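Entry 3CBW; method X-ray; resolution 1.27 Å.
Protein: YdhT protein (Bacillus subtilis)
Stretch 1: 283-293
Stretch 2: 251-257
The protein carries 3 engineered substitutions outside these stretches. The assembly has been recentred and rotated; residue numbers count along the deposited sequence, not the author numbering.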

ATOM      1  N   GLY A 283       4.556   6.028 -24.514  1.00 28.91           N
ATOM      2  CA  GLY A 283       3.402   6.693 -25.117  1.00 28.32           C
ATOM      3  C   GLY A 283       2.302   5.725 -25.517  1.00 27.72           C
ATOM      4  O   GLY A 283       1.314   6.125 -26.137  1.00 28.14           O
ATOM      5  N   SER A 284       2.480   4.451 -25.164  1.00 26.89           N
ATOM      6  CA  SER A 284       1.535   3.387 -25.508  1.00 25.92           C
ATOM      7  C   SER A 284       0.556   3.113 -24.371  1.00 24.36           C
ATOM      8  O   SER A 284      -0.581   2.693 -24.617  1.00 24.66           O
ATOM      9  CB  SER A 284       2.288   2.092 -25.838  1.00 26.36           C
ATOM     10  OG  SER A 284       1.422   1.106 -26.385  1.00 27.98           O
ATOM     11  N   PHE A 285       0.987   3.352 -23.134  1.00 22.17           N
ATOM     12  CA  PHE A 285       0.179   2.993 -21.965  1.00 19.95           C
ATOM     13  C   PHE A 285      -1.142   3.742 -21.957  1.00 19.02           C
ATOM     14  O   PHE A 285      -1.177   4.935 -22.220  1.00 19.82           O
ATOM     15  CB  PHE A 285       0.930   3.256 -20.660  1.00 18.98           C
ATOM     16  CG  PHE A 285       0.279   2.634 -19.456  1.00 17.39           C
ATOM     17  CD1 PHE A 285       0.562   1.314 -19.100  1.00 16.58           C
ATOM     18  CD2 PHE A 285      -0.611   3.362 -18.680  1.00 16.15           C
ATOM     19  CE1 PHE A 285      -0.026   0.735 -17.982  1.00 15.44           C
ATOM     20  CE2 PHE A 285      -1.222   2.786 -17.570  1.00 15.41           C
ATOM     21  CZ  PHE A 285      -0.923   1.468 -17.213  1.00 15.99           C
ATOM     22  N   ASP A 286      -2.228   3.039 -21.648  1.00 17.18           N
ATOM     23  CA  ASP A 286      -3.552   3.639 -21.665  1.00 15.72           C
ATOM     24  C   ASP A 286      -4.356   3.215 -20.437  1.00 14.58           C
ATOM     25  O   ASP A 286      -4.764   2.048 -20.317  1.00 14.63           O
ATOM     26  CB  ASP A 286      -4.282   3.245 -22.961  1.00 15.98           C
ATOM     27  CG  ASP A 286      -5.554   4.047 -23.203  1.00 16.23           C
ATOM     28  OD1 ASP A 286      -6.181   4.535 -22.233  1.00 15.33           O
ATOM     29  OD2 ASP A 286      -5.948   4.180 -24.388  1.00 18.18           O
ATOM     30  N   TYR A 287      -4.603   4.165 -19.537  1.00 13.90           N
ATOM     31  CA  TYR A 287      -5.338   3.867 -18.310  1.00 13.40           C
ATOM     32  C   TYR A 287      -6.792   3.471 -18.572  1.00 12.90           C
ATOM     33  O   TYR A 287      -7.408   2.817 -17.735  1.00 13.00           O
ATOM     34  CB  TYR A 287      -5.246   5.020 -17.298  1.00 13.16           C
ATOM     35  CG  TYR A 287      -4.020   4.946 -16.402  1.00 12.66           C
ATOM     36  CD1 TYR A 287      -3.960   4.022 -15.355  1.00 13.90           C
ATOM     37  CD2 TYR A 287      -2.920   5.791 -16.595  1.00 12.97           C
ATOM     38  CE1 TYR A 287      -2.846   3.937 -14.518  1.00 14.61           C
ATOM     39  CE2 TYR A 287      -1.796   5.716 -15.754  1.00 13.02           C
ATOM     40  CZ  TYR A 287      -1.770   4.779 -14.729  1.00 13.41           C
ATOM     41  OH  TYR A 287      -0.674   4.674 -13.901  1.00 13.05           O
ATOM     42  N   SER A 288      -7.342   3.846 -19.730  1.00 13.09           N
ATOM     43  CA  SER A 288      -8.707   3.422 -20.072  1.00 13.44           C
ATOM     44  C   SER A 288      -8.786   1.911 -20.275  1.00 12.45           C
ATOM     45  O   SER A 288      -9.805   1.292 -19.963  1.00 12.64           O
ATOM     46  CB  SER A 288      -9.259   4.170 -21.296  1.00 14.57           C
ATOM     47  OG  SER A 288      -8.641   3.748 -22.494  1.00 16.22           O
ATOM     48  N   LEU A 289      -7.697   1.324 -20.768  1.00 11.80           N
ATOM     49  CA  LEU A 289      -7.617  -0.122 -20.927  1.00 11.71           C
ATOM     50  C   LEU A 289      -7.483  -0.831 -19.587  1.00 11.32           C
ATOM     51  O   LEU A 289      -7.944  -1.955 -19.426  1.00 11.27           O
ATOM     52  CB  LEU A 289      -6.472  -0.510 -21.868  1.00 12.13           C
ATOM     53  CG  LEU A 289      -6.642  -0.000 -23.308  1.00 13.07           C
ATOM     54  CD1 LEU A 289      -5.361  -0.196 -24.095  1.00 15.32           C
ATOM     55  CD2 LEU A 289      -7.843  -0.673 -23.998  1.00 16.85           C
ATOM     56  N   PHE A 290      -6.834  -0.174 -18.632  1.00 10.09           N
ATOM     57  CA  PHE A 290      -6.692  -0.742 -17.282  1.00  9.82           C
ATOM     58  C   PHE A 290      -8.047  -0.865 -16.577  1.00 10.39           C
ATOM     59  O   PHE A 290      -8.368  -1.915 -16.015  1.00 10.27           O
ATOM     60  CB  PHE A 290      -5.710   0.105 -16.467  1.00  9.72           C
ATOM     61  CG  PHE A 290      -5.606  -0.295 -15.020  1.00  8.84           C
ATOM     62  CD1 PHE A 290      -5.153  -1.567 -14.658  1.00 10.07           C
ATOM     63  CD2 PHE A 290      -5.917   0.617 -14.014  1.00  9.00           C
ATOM     64  CE1 PHE A 290      -5.038  -1.931 -13.311  1.00 11.12           C
ATOM     65  CE2 PHE A 290      -5.809   0.261 -12.676  1.00  9.82           C
ATOM     66  CZ  PHE A 290      -5.363  -1.010 -12.326  1.00 11.05           C
ATOM     67  N   ILE A 291      -8.858   0.188 -16.631  1.00 10.44           N
ATOM     68  CA  ILE A 291     -10.192   0.085 -16.038  1.00 10.95           C
ATOM     69  C   ILE A 291     -11.067  -0.929 -16.785  1.00 10.77           C
ATOM     70  O   ILE A 291     -11.854  -1.639 -16.162  1.00 10.96           O
ATOM     71  CB  ILE A 291     -10.905   1.464 -15.826  1.00 11.72           C
ATOM     72  CG1 ILE A 291     -12.137   1.314 -14.923  1.00 12.95           C
ATOM     73  CG2 ILE A 291     -11.265   2.125 -17.147  1.00 12.49           C
ATOM     74  CD1 ILE A 291     -11.844   0.891 -13.503  1.00 14.56           C
ATOM     75  N   ASN A 292     -10.920  -1.018 -18.105  1.00 10.48           N
ATOM     76  CA  ASN A 292     -11.645  -2.033 -18.842  1.00 10.72           C
ATOM     77  C   ASN A 292     -11.225  -3.441 -18.423  1.00 10.52           C
ATOM     78  O   ASN A 292     -12.063  -4.319 -18.263  1.00 10.60           O
ATOM     79  CB  ASN A 292     -11.468  -1.859 -20.343  1.00 11.98           C
ATOM     80  CG  ASN A 292     -12.277  -2.866 -21.123  1.00 12.76           C
ATOM     81  OD1 ASN A 292     -11.758  -3.882 -21.581  1.00 13.46           O
ATOM     82  ND2 ASN A 292     -13.579  -2.621 -21.218  1.00 14.72           N
ATOM     83  N   ALA A 293      -9.921  -3.653 -18.264  1.00  9.68           N
ATOM     84  CA  ALA A 293      -9.402  -4.941 -17.787  1.00  9.43           C
ATOM     85  C   ALA A 293      -9.931  -5.283 -16.397  1.00  9.47           C
ATOM     86  O   ALA A 293     -10.264  -6.436 -16.116  1.00 10.16           O
ATOM     87  CB  ALA A 293      -7.885  -4.961 -17.812  1.00  9.37           C
TER
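Stretch 2 251-257: YFQDAYS

The shorter of the two hydrogen bonds between the stretches lies at the far end of stretch 2, where Tyr256 OH donates a hydrogen bond to Asn292 OD1 at 2.6 Å; the long phenol carries its hydroxyl out to the helix of stretch 1. At the other end, Ser284 OG donates to Gln253 OE1 at 3.2 Å, an exposed pairing for which two polar side chains are well suited. Two waters reinforce this end: one donates to Gln253 O and accepts from Asp286 N, while the other donates to both Gln253 OE1 and Ser284 O.

The two chains run in the same general sense: judged by CA atoms, Phe285 pairs with Gln253, Phe290 with Ala255 and Ala293 with Tyr256. Stretch 2 leaves its strand after Phe252 and enters a type I turn from Asp254 to Ser257. Asp254 OD1 accepts from Tyr256 N at 2.9 Å, bracing the turn that presents Ala255 and Tyr256 to the helix.

Small side chains permit close approach here: Ala255 CB lies 3.8 Å from both Phe290 CA and Ala293 CB. The Ala293 methyl also sits over the Tyr256 ring face, its CB 3.7 Å from the centroid, a CH-pi contact. Deeper in, the buried Phe252 ring meets two others obliquely, with its CE1 3.4 Å from Phe285 CE1 and its CZ 3.6 Å from Phe290 CD1.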

ATOM      1  N   TYR A 251       3.270  -3.296 -12.689  1.00 11.26           N
ATOM      2  CA  TYR A 251       3.796  -2.392 -13.707  1.00 11.62           C
ATOM      3  C   TYR A 251       3.859  -3.183 -14.994  1.00 11.85           C
ATOM      4  O   TYR A 251       4.476  -4.231 -15.049  1.00 12.74           O
ATOM      5  CB  TYR A 251       5.164  -1.830 -13.307  1.00 12.61           C
ATOM      6  CG  TYR A 251       5.042  -0.861 -12.157  1.00 13.59           C
ATOM      7  CD1 TYR A 251       4.894   0.510 -12.382  1.00 14.73           C
ATOM      8  CD2 TYR A 251       5.000  -1.324 -10.838  1.00 13.94           C
ATOM      9  CE1 TYR A 251       4.739   1.403 -11.316  1.00 15.35           C
ATOM     10  CE2 TYR A 251       4.845  -0.436  -9.764  1.00 13.86           C
ATOM     11  CZ  TYR A 251       4.716   0.919 -10.016  1.00 13.80           C
ATOM     12  OH  TYR A 251       4.558   1.812  -8.985  1.00 15.31           O
ATOM     13  N   PHE A 252       3.181  -2.697 -16.024  1.00 11.47           N
ATOM     14  CA  PHE A 252       2.886  -3.540 -17.167  1.00 11.55           C
ATOM     15  C   PHE A 252       2.630  -2.691 -18.393  1.00 11.74           C
ATOM     16  O   PHE A 252       2.372  -1.478 -18.305  1.00 11.56           O
ATOM     17  CB  PHE A 252       1.638  -4.381 -16.871  1.00 12.04           C
ATOM     18  CG  PHE A 252       0.457  -3.556 -16.455  1.00 11.88           C
ATOM     19  CD1 PHE A 252      -0.390  -2.984 -17.404  1.00 12.05           C
ATOM     20  CD2 PHE A 252       0.211  -3.320 -15.110  1.00 14.11           C
ATOM     21  CE1 PHE A 252      -1.472  -2.202 -17.013  1.00 12.42           C
ATOM     22  CE2 PHE A 252      -0.861  -2.545 -14.717  1.00 14.19           C
ATOM     23  CZ  PHE A 252      -1.708  -1.991 -15.665  1.00 13.25           C
ATOM     24  N   GLN A 253       2.676  -3.351 -19.540  1.00 11.99           N
ATOM     25  CA  GLN A 253       2.135  -2.760 -20.754  1.00 13.33           C
ATOM     26  C   GLN A 253       0.756  -3.326 -21.090  1.00 12.78           C
ATOM     27  O   GLN A 253      -0.098  -2.610 -21.625  1.00 13.61           O
ATOM     28  CB  GLN A 253       3.107  -2.933 -21.918  1.00 14.90           C
ATOM     29  CG  GLN A 253       2.639  -2.318 -23.251  1.00 19.34           C
ATOM     30  CD  GLN A 253       2.100  -0.891 -23.136  1.00 23.86           C
ATOM     31  OE1 GLN A 253       1.029  -0.580 -23.667  1.00 26.19           O
ATOM     32  NE2 GLN A 253       2.838  -0.022 -22.449  1.00 24.30           N
ATOM     33  N   ASP A 254       0.551  -4.598 -20.771  1.00 11.54           N
ATOM     34  CA  ASP A 254      -0.678  -5.318 -21.077  1.00 11.20           C
ATOM     35  C   ASP A 254      -1.505  -5.446 -19.805  1.00 11.02           C
ATOM     36  O   ASP A 254      -1.194  -6.262 -18.928  1.00 10.36           O
ATOM     37  CB  ASP A 254      -0.319  -6.702 -21.620  1.00 11.31           C
ATOM     38  CG  ASP A 254      -1.528  -7.537 -21.999  1.00 10.68           C
ATOM     39  OD1 ASP A 254      -2.680  -7.110 -21.790  1.00 11.64           O
ATOM     40  OD2 ASP A 254      -1.301  -8.649 -22.520  1.00 11.00           O
ATOM     41  N   ALA A 255      -2.572  -4.656 -19.719  1.00 11.49           N
ATOM     42  CA  ALA A 255      -3.449  -4.672 -18.550  1.00 12.23           C
ATOM     43  C   ALA A 255      -4.193  -5.974 -18.334  1.00 11.84           C
ATOM     44  O   ALA A 255      -4.680  -6.225 -17.249  1.00 12.38           O
ATOM     45  CB  ALA A 255      -4.455  -3.541 -18.651  1.00 13.27           C
ATOM     46  N   TYR A 256      -4.282  -6.805 -19.363  1.00 10.66           N
ATOM     47  CA  TYR A 256      -5.146  -7.973 -19.328  1.00 10.45           C
ATOM     48  C   TYR A 256      -4.404  -9.252 -18.958  1.00 10.88           C
ATOM     49  O   TYR A 256      -5.039 -10.292 -18.759  1.00 11.41           O
ATOM     50  CB  TYR A 256      -5.825  -8.139 -20.685  1.00 10.71           C
ATOM     51  CG  TYR A 256      -6.732  -6.985 -21.053  1.00 10.67           C
ATOM     52  CD1 TYR A 256      -8.109  -7.101 -20.935  1.00 11.08           C
ATOM     53  CD2 TYR A 256      -6.205  -5.780 -21.520  1.00 10.93           C
ATOM     54  CE1 TYR A 256      -8.947  -6.045 -21.283  1.00 11.87           C
ATOM     55  CE2 TYR A 256      -7.030  -4.727 -21.846  1.00 10.80           C
ATOM     56  CZ  TYR A 256      -8.383  -4.867 -21.733  1.00 10.78           C
ATOM     57  OH  TYR A 256      -9.173  -3.807 -22.101  1.00 12.64           O
ATOM     58  N   SER A 257      -3.077  -9.160 -18.872  1.00 11.34           N
ATOM     59  CA  SER A 257      -2.214 -10.316 -18.640  1.00 12.23           C
ATOM     60  C   SER A 257      -1.575 -10.322 -17.262  1.00 12.37           C
ATOM     61  O   SER A 257      -0.610 -11.049 -17.028  1.00 12.86           O
ATOM     62  CB  SER A 257      -1.129 -10.375 -19.712  1.00 12.70           C
ATOM     63  OG  SER A 257      -1.702 -10.764 -20.943  1.00 14.54           O
TER
HETATM   64  O   HOH W   1      -1.714  -0.080 -21.535  1.00 26.73           O
HETATM   65  O   HOH W   2      -1.957   0.359 -24.149  1.00 39.42           O